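Local coordinates for protein tumour necrosis factor receptor (Ectromelia virus, PDB 3ON9) that probably binds host tumour necrosis factor and, through its C-terminal SECRET domain, sequesters chemokines to blunt the host immune response, at residues 18-23 and 55-59; 27-31 and 41-45; 96-101 and 142-146. All coordinates share one frame; numbering follows the deposited sequence. Where two conformers were deposited one is given.

Contact 1 of 3, residues 18-23 and 55-59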
ATOM      1  N   VAL A  18      12.301   2.719 -10.841  1.00 15.63           N
ATOM      2  CA  VAL A  18      12.332   1.262 -10.937  1.00 17.13           C
ATOM      3  C   VAL A  18      12.967   0.858 -12.257  1.00 17.90           C
ATOM      4  O   VAL A  18      12.883   1.589 -13.254  1.00 18.88           O
ATOM      5  CB  VAL A  18      10.941   0.596 -10.768  1.00 15.60           C
ATOM      6  CG1 VAL A  18      10.373   0.904  -9.383  1.00 16.41           C
ATOM      7  CG2 VAL A  18       9.969   1.025 -11.861  1.00 18.10           C
ATOM      8  N   ASN A  19      13.632  -0.293 -12.247  1.00 16.66           N
ATOM      9  CA  ASN A  19      14.335  -0.798 -13.413  1.00 16.64           C
ATOM     10  C   ASN A  19      13.693  -2.047 -13.996  1.00 20.60           C
ATOM     11  O   ASN A  19      14.104  -2.514 -15.060  1.00 23.25           O
ATOM     12  CB  ASN A  19      15.771  -1.135 -13.039  1.00 22.23           C
ATOM     13  CG  ASN A  19      16.528   0.061 -12.531  1.00 27.30           C
ATOM     14  OD1 ASN A  19      16.781   1.006 -13.278  1.00 24.40           O
ATOM     15  ND2 ASN A  19      16.897   0.033 -11.253  1.00 24.94           N
ATOM     16  N   LYS A  20      12.709  -2.594 -13.289  1.00 18.30           N
ATOM     17  CA  LYS A  20      12.062  -3.839 -13.695  1.00 19.14           C
ATOM     18  C   LYS A  20      10.565  -3.644 -13.830  1.00 20.06           C
ATOM     19  O   LYS A  20       9.951  -2.922 -13.037  1.00 19.11           O
ATOM     20  CB  LYS A  20      12.316  -4.939 -12.663  1.00 21.20           C
ATOM     21  CG  LYS A  20      13.771  -5.175 -12.304  1.00 22.64           C
ATOM     22  CD  LYS A  20      14.592  -5.571 -13.504  1.00 25.77           C
ATOM     23  CE  LYS A  20      16.026  -5.842 -13.089  1.00 34.52           C
ATOM     24  NZ  LYS A  20      16.861  -6.230 -14.254  1.00 34.84           N
ATOM     25  N   THR A  21       9.980  -4.297 -14.829  1.00 17.50           N
ATOM     26  CA  THR A  21       8.541  -4.211 -15.047  1.00 18.86           C
ATOM     27  C   THR A  21       7.845  -5.519 -14.694  1.00 18.88           C
ATOM     28  O   THR A  21       6.665  -5.527 -14.348  1.00 19.19           O
ATOM     29  CB  THR A  21       8.201  -3.789 -16.494  1.00 21.66           C
ATOM     30  OG1 THR A  21       8.727  -4.747 -17.424  1.00 25.09           O
ATOM     31  CG2 THR A  21       8.803  -2.413 -16.793  1.00 21.77           C
ATOM     32  N   SER A  22       8.576  -6.626 -14.774  1.00 18.32           N
ATOM     33  CA  SER A  22       7.980  -7.923 -14.470  1.00 17.90           C
ATOM     34  C   SER A  22       7.909  -8.171 -12.978  1.00 17.30           C
ATOM     35  O   SER A  22       8.884  -7.965 -12.257  1.00 18.94           O
ATOM     36  CB  SER A  22       8.765  -9.045 -15.145  1.00 18.51           C
ATOM     37  OG  SER A  22       8.595  -8.986 -16.550  1.00 24.22           O
ATOM     38  N   CYS A  23       6.748  -8.615 -12.512  1.00 16.76           N
ATOM     39  CA  CYS A  23       6.566  -8.866 -11.084  1.00 15.82           C
ATOM     40  C   CYS A  23       5.833 -10.172 -10.811  1.00 16.38           C
ATOM     41  O   CYS A  23       5.222 -10.765 -11.710  1.00 18.27           O
ATOM     42  CB  CYS A  23       5.834  -7.697 -10.405  1.00 17.73           C
ATOM     43  SG  CYS A  23       4.209  -7.274 -11.099  1.00 18.45           S
ATOM     44  N   TYR A  55      -1.625  -4.694  -7.894  1.00 14.60           N
ATOM     45  CA  TYR A  55      -1.162  -4.244  -9.200  1.00 16.24           C
ATOM     46  C   TYR A  55       0.213  -3.610  -9.082  1.00 16.57           C
ATOM     47  O   TYR A  55       0.626  -3.219  -7.997  1.00 15.20           O
ATOM     48  CB  TYR A  55      -2.161  -3.258  -9.825  1.00 18.93           C
ATOM     49  CG  TYR A  55      -2.455  -2.041  -8.976  1.00 18.17           C
ATOM     50  CD1 TYR A  55      -1.704  -0.876  -9.111  1.00 18.05           C
ATOM     51  CD2 TYR A  55      -3.468  -2.060  -8.025  1.00 17.02           C
ATOM     52  CE1 TYR A  55      -1.971   0.236  -8.340  1.00 18.32           C
ATOM     53  CE2 TYR A  55      -3.737  -0.956  -7.246  1.00 19.07           C
ATOM     54  CZ  TYR A  55      -2.982   0.195  -7.403  1.00 17.40           C
ATOM     55  OH  TYR A  55      -3.256   1.304  -6.617  1.00 21.27           O
ATOM     56  N   TYR A  56       0.912  -3.540 -10.212  1.00 15.24           N
ATOM     57  CA  TYR A  56       2.232  -2.935 -10.313  1.00 13.77           C
ATOM     58  C   TYR A  56       2.390  -2.581 -11.785  1.00 15.20           C
ATOM     59  O   TYR A  56       2.423  -3.459 -12.650  1.00 17.56           O
ATOM     60  CB  TYR A  56       3.316  -3.934  -9.855  1.00 14.08           C
ATOM     61  CG  TYR A  56       4.738  -3.471 -10.085  1.00 14.57           C
ATOM     62  CD1 TYR A  56       5.391  -2.677  -9.149  1.00 15.52           C
ATOM     63  CD2 TYR A  56       5.432  -3.836 -11.233  1.00 15.50           C
ATOM     64  CE1 TYR A  56       6.700  -2.239  -9.364  1.00 16.12           C
ATOM     65  CE2 TYR A  56       6.731  -3.407 -11.455  1.00 15.77           C
ATOM     66  CZ  TYR A  56       7.363  -2.616 -10.512  1.00 15.77           C
ATOM     67  OH  TYR A  56       8.660  -2.205 -10.726  1.00 17.08           O
ATOM     68  N   SER A  57       2.446  -1.289 -12.077  1.00 14.84           N
ATOM     69  CA  SER A  57       2.417  -0.820 -13.453  1.00 16.18           C
ATOM     70  C   SER A  57       3.412   0.319 -13.618  1.00 16.61           C
ATOM     71  O   SER A  57       3.511   1.203 -12.753  1.00 15.95           O
ATOM     72  CB  SER A  57       0.999  -0.366 -13.817  1.00 18.12           C
ATOM     73  OG  SER A  57       0.907  -0.066 -15.195  1.00 16.58           O
ATOM     74  N   VAL A  58       4.140   0.304 -14.731  1.00 16.06           N
ATOM     75  CA  VAL A  58       5.303   1.159 -14.903  1.00 15.49           C
ATOM     76  C   VAL A  58       5.237   1.996 -16.185  1.00 15.76           C
ATOM     77  O   VAL A  58       4.813   1.515 -17.247  1.00 18.11           O
ATOM     78  CB  VAL A  58       6.611   0.318 -14.923  1.00 16.06           C
ATOM     79  CG1 VAL A  58       7.813   1.218 -15.177  1.00 19.42           C
ATOM     80  CG2 VAL A  58       6.775  -0.452 -13.605  1.00 18.42           C
ATOM     81  N   VAL A  59       5.660   3.253 -16.078  1.00 15.47           N
ATOM     82  CA  VAL A  59       5.874   4.099 -17.243  1.00 16.02           C
ATOM     83  C   VAL A  59       7.289   4.616 -17.101  1.00 16.58           C
ATOM     84  O   VAL A  59       7.594   5.354 -16.162  1.00 16.93           O
ATOM     85  CB  VAL A  59       4.902   5.278 -17.281  1.00 16.92           C
ATOM     86  CG1 VAL A  59       5.286   6.261 -18.398  1.00 19.95           C
ATOM     87  CG2 VAL A  59       3.472   4.771 -17.453  1.00 17.88           C
TER
HETATM   88  O   HOH W   1       4.634  -3.588 -14.524  1.00 29.52           O
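Tyr56 and Val58 of strand 51-59 meet the loop 18-23 in a side-chain contact at the side of the beta-sandwich that forms the SECRET domain, where the chain leaves strand 8-16 of one sheet for strand 24-26 of the other. Tyr56 carries most of it. With CG anti to the backbone N (chi1 173°), its ring reaches across to the loop, and Tyr56 OH donates a 2.7 Å hydrogen bond to Lys20 O. This bond meets the carbonyl at a C=O...donor angle of 158°, the donor tilted somewhat from the carbonyl plane. Thr21 O lies at the edge of the same ring, 3.6 Å from Tyr56 CE2, so successive loop carbonyls line that edge. Cys23 approaches obliquely instead: its SG lies 4.7 Å from the centroid of the Tyr56 ring, a sulfur-aromatic contact, while the sulfur itself is tied to Cys160 by a disulfide.

Val18 packs beside the phenol oxygen, its CB 3.6 Å from Tyr56 OH, and its CG2 meets Val58 CG2 tip to tip at 3.9 Å. Thr21 crosses Val58 at about a right angle, with Thr21 CG2 4.0 Å from Val58 CB. A water lies within hydrogen-bonding distance of both Thr21 O and Tyr56 O. Ala63 of strand 62-69 and Met15 of strand 8-16 also pack on Tyr56. The loop crossing between the sheets is thus tied to 51-59, an outermost strand of the beta-sandwich.

Contact 2 of 3, residues 27-31 and 41-45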
ATOM      1  N   ILE A  27      -0.918 -13.231  -2.719  1.00 16.59           N
ATOM      2  CA  ILE A  27      -1.811 -12.667  -1.717  1.00 18.39           C
ATOM      3  C   ILE A  27      -2.074 -13.673  -0.601  1.00 19.79           C
ATOM      4  O   ILE A  27      -1.992 -14.881  -0.808  1.00 23.53           O
ATOM      5  CB  ILE A  27      -3.122 -12.147  -2.364  1.00 21.76           C
ATOM      6  CG1 ILE A  27      -2.813 -10.901  -3.209  1.00 23.16           C
ATOM      7  CG2 ILE A  27      -4.155 -11.790  -1.303  1.00 25.73           C
ATOM      8  CD1 ILE A  27      -4.007 -10.319  -3.926  1.00 30.87           C
ATOM      9  N   GLY A  28      -2.345 -13.166   0.597  1.00 18.74           N
ATOM     10  CA  GLY A  28      -2.582 -14.020   1.747  1.00 17.11           C
ATOM     11  C   GLY A  28      -2.401 -13.198   3.013  1.00 17.30           C
ATOM     12  O   GLY A  28      -2.480 -11.970   2.976  1.00 18.61           O
ATOM     13  N   SER A  29      -2.133 -13.886   4.118  1.00 18.36           N
ATOM     14  CA  SER A  29      -1.894 -13.245   5.408  1.00 17.81           C
ATOM     15  C   SER A  29      -0.770 -12.216   5.319  1.00 17.70           C
ATOM     16  O   SER A  29      -0.826 -11.154   5.949  1.00 19.20           O
ATOM     17  CB  SER A  29      -1.539 -14.318   6.431  1.00 18.68           C
ATOM     18  OG  SER A  29      -2.682 -15.100   6.734  1.00 19.93           O
ATOM     19  N   SER A  30       0.261 -12.559   4.561  1.00 16.42           N
ATOM     20  CA  SER A  30       1.346 -11.635   4.256  1.00 17.24           C
ATOM     21  C   SER A  30       1.418 -11.539   2.737  1.00 18.25           C
ATOM     22  O   SER A  30       1.994 -12.395   2.070  1.00 17.99           O
ATOM     23  CB  SER A  30       2.667 -12.136   4.852  1.00 18.97           C
ATOM     24  OG  SER A  30       3.741 -11.236   4.591  1.00 16.85           O
ATOM     25  N   SER A  31       0.793 -10.502   2.187  1.00 18.10           N
ATOM     26  CA  SER A  31       0.688 -10.365   0.743  1.00 16.04           C
ATOM     27  C   SER A  31       1.930  -9.693   0.172  1.00 14.80           C
ATOM     28  O   SER A  31       2.441  -8.722   0.739  1.00 17.61           O
ATOM     29  CB  SER A  31      -0.557  -9.549   0.386  1.00 16.67           C
ATOM     30  OG  SER A  31      -1.752 -10.185   0.814  1.00 17.79           O
ATOM     31  N   THR A  41       5.711  -5.950   1.040  1.00 14.58           N
ATOM     32  CA  THR A  41       5.051  -6.932   1.903  1.00 16.68           C
ATOM     33  C   THR A  41       4.013  -6.251   2.790  1.00 17.82           C
ATOM     34  O   THR A  41       4.319  -5.316   3.541  1.00 17.15           O
ATOM     35  CB  THR A  41       6.074  -7.683   2.788  1.00 16.79           C
ATOM     36  OG1 THR A  41       7.049  -8.318   1.952  1.00 15.44           O
ATOM     37  CG2 THR A  41       5.384  -8.736   3.666  1.00 17.96           C
ATOM     38  N   LEU A  42       2.776  -6.723   2.675  1.00 14.17           N
ATOM     39  CA  LEU A  42       1.648  -6.184   3.411  1.00 16.57           C
ATOM     40  C   LEU A  42       1.038  -7.201   4.375  1.00 14.58           C
ATOM     41  O   LEU A  42       0.662  -8.298   3.971  1.00 17.35           O
ATOM     42  CB  LEU A  42       0.562  -5.754   2.423  1.00 17.57           C
ATOM     43  CG  LEU A  42      -0.823  -5.483   3.013  1.00 17.41           C
ATOM     44  CD1 LEU A  42      -0.857  -4.204   3.842  1.00 17.76           C
ATOM     45  CD2 LEU A  42      -1.835  -5.430   1.886  1.00 20.79           C
ATOM     46  N   THR A  43       0.913  -6.829   5.640  1.00 15.47           N
ATOM     47  CA  THR A  43       0.070  -7.602   6.560  1.00 15.37           C
ATOM     48  C   THR A  43      -1.132  -6.776   7.027  1.00 16.93           C
ATOM     49  O   THR A  43      -1.172  -5.553   6.886  1.00 15.53           O
ATOM     50  CB  THR A  43       0.841  -8.180   7.766  1.00 17.05           C
ATOM     51  OG1 THR A  43       1.323  -7.121   8.592  1.00 16.70           O
ATOM     52  CG2 THR A  43       2.017  -9.042   7.303  1.00 16.05           C
ATOM     53  N   HIS A  44      -2.120  -7.464   7.577  1.00 16.36           N
ATOM     54  CA  HIS A  44      -3.415  -6.853   7.825  1.00 15.93           C
ATOM     55  C   HIS A  44      -4.129  -7.576   8.951  1.00 18.79           C
ATOM     56  O   HIS A  44      -5.327  -7.859   8.859  1.00 17.62           O
ATOM     57  CB  HIS A  44      -4.241  -6.921   6.548  1.00 17.19           C
ATOM     58  CG  HIS A  44      -4.274  -8.287   5.941  1.00 16.93           C
ATOM     59  ND1 HIS A  44      -3.405  -8.693   4.948  1.00 23.04           N
ATOM     60  CD2 HIS A  44      -5.048  -9.360   6.229  1.00 14.20           C
ATOM     61  CE1 HIS A  44      -3.657  -9.955   4.638  1.00 17.07           C
ATOM     62  NE2 HIS A  44      -4.652 -10.382   5.398  1.00 24.53           N
ATOM     63  N   GLU A  45      -3.393  -7.869  10.021  1.00 17.94           N
ATOM     64  CA  GLU A  45      -3.952  -8.617  11.148  0.52 20.41           C
ATOM     65  C   GLU A  45      -5.126  -7.886  11.790  1.00 18.60           C
ATOM     66  O   GLU A  45      -5.046  -6.691  12.068  1.00 19.28           O
ATOM     67  CB  GLU A  45      -2.881  -8.924  12.201  0.52 22.74           C
ATOM     68  CG  GLU A  45      -3.421  -9.727  13.389  0.52 22.82           C
ATOM     69  CD  GLU A  45      -2.334 -10.225  14.324  0.52 29.42           C
ATOM     70  OE1 GLU A  45      -1.157  -9.903  14.089  0.52 32.51           O
ATOM     71  OE2 GLU A  45      -2.656 -10.941  15.294  0.52 30.09           O
TER
HETATM   72  O   HOH W   2      -2.235 -10.405   7.921  1.00 18.26           O
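Ser31 and Leu42 face each other as an antiparallel hydrogen-bonded pair, tied in both directions: Ser31 N donates to Leu42 O at 2.8 Å, and Leu42 N to Ser31 O at 2.8 Å. The second bond is nearly straight (172°), the first more bent (148°). Two CA-H...O contacts, Ser30 CA to Leu42 O and Thr41 CA to Ser31 O, accompany them.

Towards Ser29 the direct backbone bonds give way to water. A water accepts from His44 N at 3.0 Å and donates to Ser29 O, the latter distance so short that its exact value is doubtful. The same water sits over the centre of the His44 imidazole, 3.3 Å above its plane; chi1 of 50° folds the ring back towards the 27-31 segment, and Phe51 meets it as well. Ser30 OG, set anti to its own N (chi1 -179°), comes within 3.1 Å of Thr41 CG2 on the face that Ser30 shares with Thr43. The other face turns Ser31 and Leu42 inward onto Phe67 of the opposing sheet. The Ser31-Leu42 pair stands toward the open end of the antiparallel beta hairpin of strands 30-34 and 38-45, where a water joins the next backbone groups.

Contact 3 of 3, residues 96-101 and 142-146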
ATOM      1  N   ARG A  96      14.052   1.216   8.303  1.00 19.89           N
ATOM      2  CA  ARG A  96      13.700   2.475   8.944  1.00 22.62           C
ATOM      3  C   ARG A  96      12.214   2.726   8.771  1.00 22.37           C
ATOM      4  O   ARG A  96      11.583   2.198   7.859  1.00 21.79           O
ATOM      5  CB  ARG A  96      14.525   3.638   8.392  1.00 28.47           C
ATOM      6  CG  ARG A  96      14.095   4.127   7.033  1.00 25.24           C
ATOM      7  CD  ARG A  96      14.922   5.344   6.631  1.00 30.85           C
ATOM      8  NE  ARG A  96      14.529   5.871   5.328  1.00 33.76           N
ATOM      9  CZ  ARG A  96      13.783   6.961   5.161  1.00 40.38           C
ATOM     10  NH1 ARG A  96      13.345   7.628   6.218  1.00 33.71           N
ATOM     11  NH2 ARG A  96      13.473   7.382   3.940  1.00 42.96           N
ATOM     12  N   GLN A  97      11.647   3.502   9.681  1.00 18.14           N
ATOM     13  CA  GLN A  97      10.222   3.765   9.689  1.00 19.89           C
ATOM     14  C   GLN A  97       9.929   5.091   9.005  1.00 19.28           C
ATOM     15  O   GLN A  97      10.688   6.047   9.144  1.00 22.40           O
ATOM     16  CB  GLN A  97       9.720   3.773  11.142  1.00 24.90           C
ATOM     17  CG  GLN A  97       8.982   5.013  11.572  1.00 29.53           C
ATOM     18  CD  GLN A  97       8.800   5.087  13.084  1.00 30.73           C
ATOM     19  OE1 GLN A  97       8.351   4.134  13.709  1.00 27.34           O
ATOM     20  NE2 GLN A  97       9.138   6.233  13.672  1.00 38.16           N
ATOM     21  N   LEU A  98       8.837   5.125   8.249  1.00 16.19           N
ATOM     22  CA  LEU A  98       8.315   6.361   7.675  1.00 17.73           C
ATOM     23  C   LEU A  98       7.235   6.923   8.585  1.00 17.51           C
ATOM     24  O   LEU A  98       6.498   6.179   9.238  1.00 20.39           O
ATOM     25  CB  LEU A  98       7.735   6.118   6.277  1.00 17.60           C
ATOM     26  CG  LEU A  98       8.722   5.518   5.266  1.00 18.84           C
ATOM     27  CD1 LEU A  98       8.129   5.581   3.871  1.00 20.26           C
ATOM     28  CD2 LEU A  98      10.064   6.232   5.317  1.00 20.08           C
ATOM     29  N   THR A  99       7.156   8.252   8.630  1.00 21.50           N
ATOM     30  CA  THR A  99       6.190   8.938   9.472  1.00 20.88           C
ATOM     31  C   THR A  99       5.119   9.535   8.587  1.00 19.46           C
ATOM     32  O   THR A  99       5.435  10.178   7.584  1.00 19.14           O
ATOM     33  CB  THR A  99       6.884  10.051  10.275  1.00 24.93           C
ATOM     34  OG1 THR A  99       7.822   9.456  11.177  1.00 29.11           O
ATOM     35  CG2 THR A  99       5.878  10.860  11.074  1.00 24.16           C
ATOM     36  N   PRO A 100       3.843   9.327   8.949  1.00 18.06           N
ATOM     37  CA  PRO A 100       2.743   9.825   8.115  1.00 18.11           C
ATOM     38  C   PRO A 100       2.620  11.338   8.216  1.00 18.31           C
ATOM     39  O   PRO A 100       3.143  11.950   9.150  1.00 20.33           O
ATOM     40  CB  PRO A 100       1.490   9.174   8.722  1.00 21.53           C
ATOM     41  CG  PRO A 100       1.916   8.470   9.928  1.00 25.14           C
ATOM     42  CD  PRO A 100       3.371   8.687  10.185  1.00 19.90           C
ATOM     43  N   THR A 101       1.925  11.943   7.264  1.00 15.76           N
ATOM     44  CA  THR A 101       1.820  13.395   7.275  1.00 16.05           C
ATOM     45  C   THR A 101       0.701  13.912   8.181  1.00 20.62           C
ATOM     46  O   THR A 101       0.614  15.107   8.426  1.00 17.70           O
ATOM     47  CB  THR A 101       1.642  13.955   5.860  1.00 18.75           C
ATOM     48  OG1 THR A 101       0.415  13.468   5.314  1.00 18.85           O
ATOM     49  CG2 THR A 101       2.817  13.559   4.970  1.00 19.85           C
ATOM     50  N   VAL A 142      -3.986   7.911   5.122  1.00 15.29           N
ATOM     51  CA  VAL A 142      -2.702   7.947   5.816  1.00 15.11           C
ATOM     52  C   VAL A 142      -1.601   8.033   4.761  1.00 14.58           C
ATOM     53  O   VAL A 142      -1.403   7.088   3.987  1.00 16.46           O
ATOM     54  CB  VAL A 142      -2.484   6.704   6.701  1.00 16.44           C
ATOM     55  CG1 VAL A 142      -1.267   6.907   7.587  1.00 18.63           C
ATOM     56  CG2 VAL A 142      -3.723   6.417   7.557  1.00 17.28           C
ATOM     57  N   ALA A 143      -0.907   9.167   4.702  1.00 14.97           N
ATOM     58  CA  ALA A 143       0.044   9.423   3.613  1.00 16.29           C
ATOM     59  C   ALA A 143       1.487   9.505   4.088  1.00 15.76           C
ATOM     60  O   ALA A 143       1.768  10.065   5.148  1.00 15.36           O
ATOM     61  CB  ALA A 143      -0.343  10.695   2.836  1.00 17.53           C
ATOM     62  N   TYR A 144       2.393   8.908   3.312  1.00 14.96           N
ATOM     63  CA  TYR A 144       3.819   8.936   3.615  1.00 17.32           C
ATOM     64  C   TYR A 144       4.584   9.331   2.359  1.00 16.92           C
ATOM     65  O   TYR A 144       4.244   8.892   1.258  1.00 15.76           O
ATOM     66  CB  TYR A 144       4.321   7.554   4.038  1.00 15.43           C
ATOM     67  CG  TYR A 144       3.555   6.870   5.152  1.00 15.01           C
ATOM     68  CD1 TYR A 144       4.099   6.763   6.417  1.00 15.28           C
ATOM     69  CD2 TYR A 144       2.307   6.298   4.919  1.00 14.57           C
ATOM     70  CE1 TYR A 144       3.412   6.128   7.442  1.00 17.67           C
ATOM     71  CE2 TYR A 144       1.615   5.654   5.932  1.00 16.52           C
ATOM     72  CZ  TYR A 144       2.180   5.570   7.190  1.00 17.35           C
ATOM     73  OH  TYR A 144       1.514   4.938   8.213  1.00 20.24           O
ATOM     74  N   HIS A 145       5.624  10.146   2.523  1.00 16.15           N
ATOM     75  CA  HIS A 145       6.461  10.550   1.395  1.00 14.62           C
ATOM     76  C   HIS A 145       7.921  10.681   1.816  1.00 17.55           C
ATOM     77  O   HIS A 145       8.215  11.382   2.786  1.00 19.30           O
ATOM     78  CB  HIS A 145       6.003  11.916   0.850  1.00 14.85           C
ATOM     79  CG  HIS A 145       4.539  11.995   0.554  1.00 15.30           C
ATOM     80  ND1 HIS A 145       3.953  11.309  -0.490  1.00 14.74           N
ATOM     81  CD2 HIS A 145       3.541  12.684   1.159  1.00 17.02           C
ATOM     82  CE1 HIS A 145       2.658  11.564  -0.507  1.00 14.34           C
ATOM     83  NE2 HIS A 145       2.382  12.402   0.483  1.00 16.82           N
ATOM     84  N   THR A 146       8.833  10.029   1.096  1.00 16.76           N
ATOM     85  CA  THR A 146      10.264  10.189   1.388  1.00 16.00           C
ATOM     86  C   THR A 146      10.882  11.411   0.726  1.00 18.62           C
ATOM     87  O   THR A 146      11.921  11.903   1.172  1.00 18.56           O
ATOM     88  CB  THR A 146      11.086   8.956   0.977  1.00 15.93           C
ATOM     89  OG1 THR A 146      11.029   8.778  -0.448  1.00 16.26           O
ATOM     90  CG2 THR A 146      10.549   7.705   1.671  1.00 18.93           C
TER
HETATM   91  O   HOH W   3       6.180  10.969   5.291  1.00 25.20           O
HETATM   92  O   HOH W   4      -1.588  11.645   6.106  1.00 21.70           O
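Ala143 O is gripped twice by the 96-101 segment: Thr101 N donates a hydrogen bond of 2.8 Å to it, approaching at a C=O...donor angle of 163°, and Pro100 CA adds a CA-H...O contact to Ala143 O at 3.1 Å. The direct bond is supplemented by water. One water accepts from Ala143 N and is hydrogen-bonded to Thr101 OG1 at 2.8 Å; another accepts from His145 N and donates to Thr99 O, the last distance too short to be taken at face value. The two segments, whose end-to-end directions lie 123° apart, are thus joined by one direct bond and two water bridges without forming a regular pair of strands.

An apolar seam centred on Tyr144 accompanies them. The Pro100 ring and the phenol lie side by side, pointing the same way, and Pro100 CB sits over one face as a CH-pi contact, 4.1 Å from the centroid of the Tyr144 ring and 23° off its normal. At the ring edge, Leu98 O comes within 3.6 Å of Tyr144 CE1. The same Pro100 CB also touches Val142 CG1 at 3.7 Å. Further along, Thr146 CG2 rests 3.9 Å from Leu98 CD1 and also touches Arg96 NH2, whose guanidinium has Leu98 CD2 above one face. The polar ends turn to strand 122-130: His145 ND1 is hydrogen-bonded to Asp124 OD1, and Thr146 OG1 to Leu123 N.

Strands 95-97 and 140-145 are each an outermost strand of their own sheet within this chain. Their meeting, part direct, part through water, part apolar, is the lateral closure of a beta-sandwich.

The three contacts illustrate how a two-sheet domain is held at its borders and within a sheet. Contacts 1 and 3 involve opposite outer strands of the five-stranded sheet, 51-59 and 140-145; their centres are 22 Å apart and their nearest atoms about 12 Å. Contact 2 lies in the six-stranded sheet, which contact 3 reaches through strand 95-97; the centres of these two are 19 Å apart. Along the chain, contact 2 is nested inside the loop closed by contact 1, although their centres are separated by 20 Å, whereas contact 3 follows later in sequence. Contacts 1 and 2 adjoin in sequence but do not otherwise touch, and contact 3 touches neither.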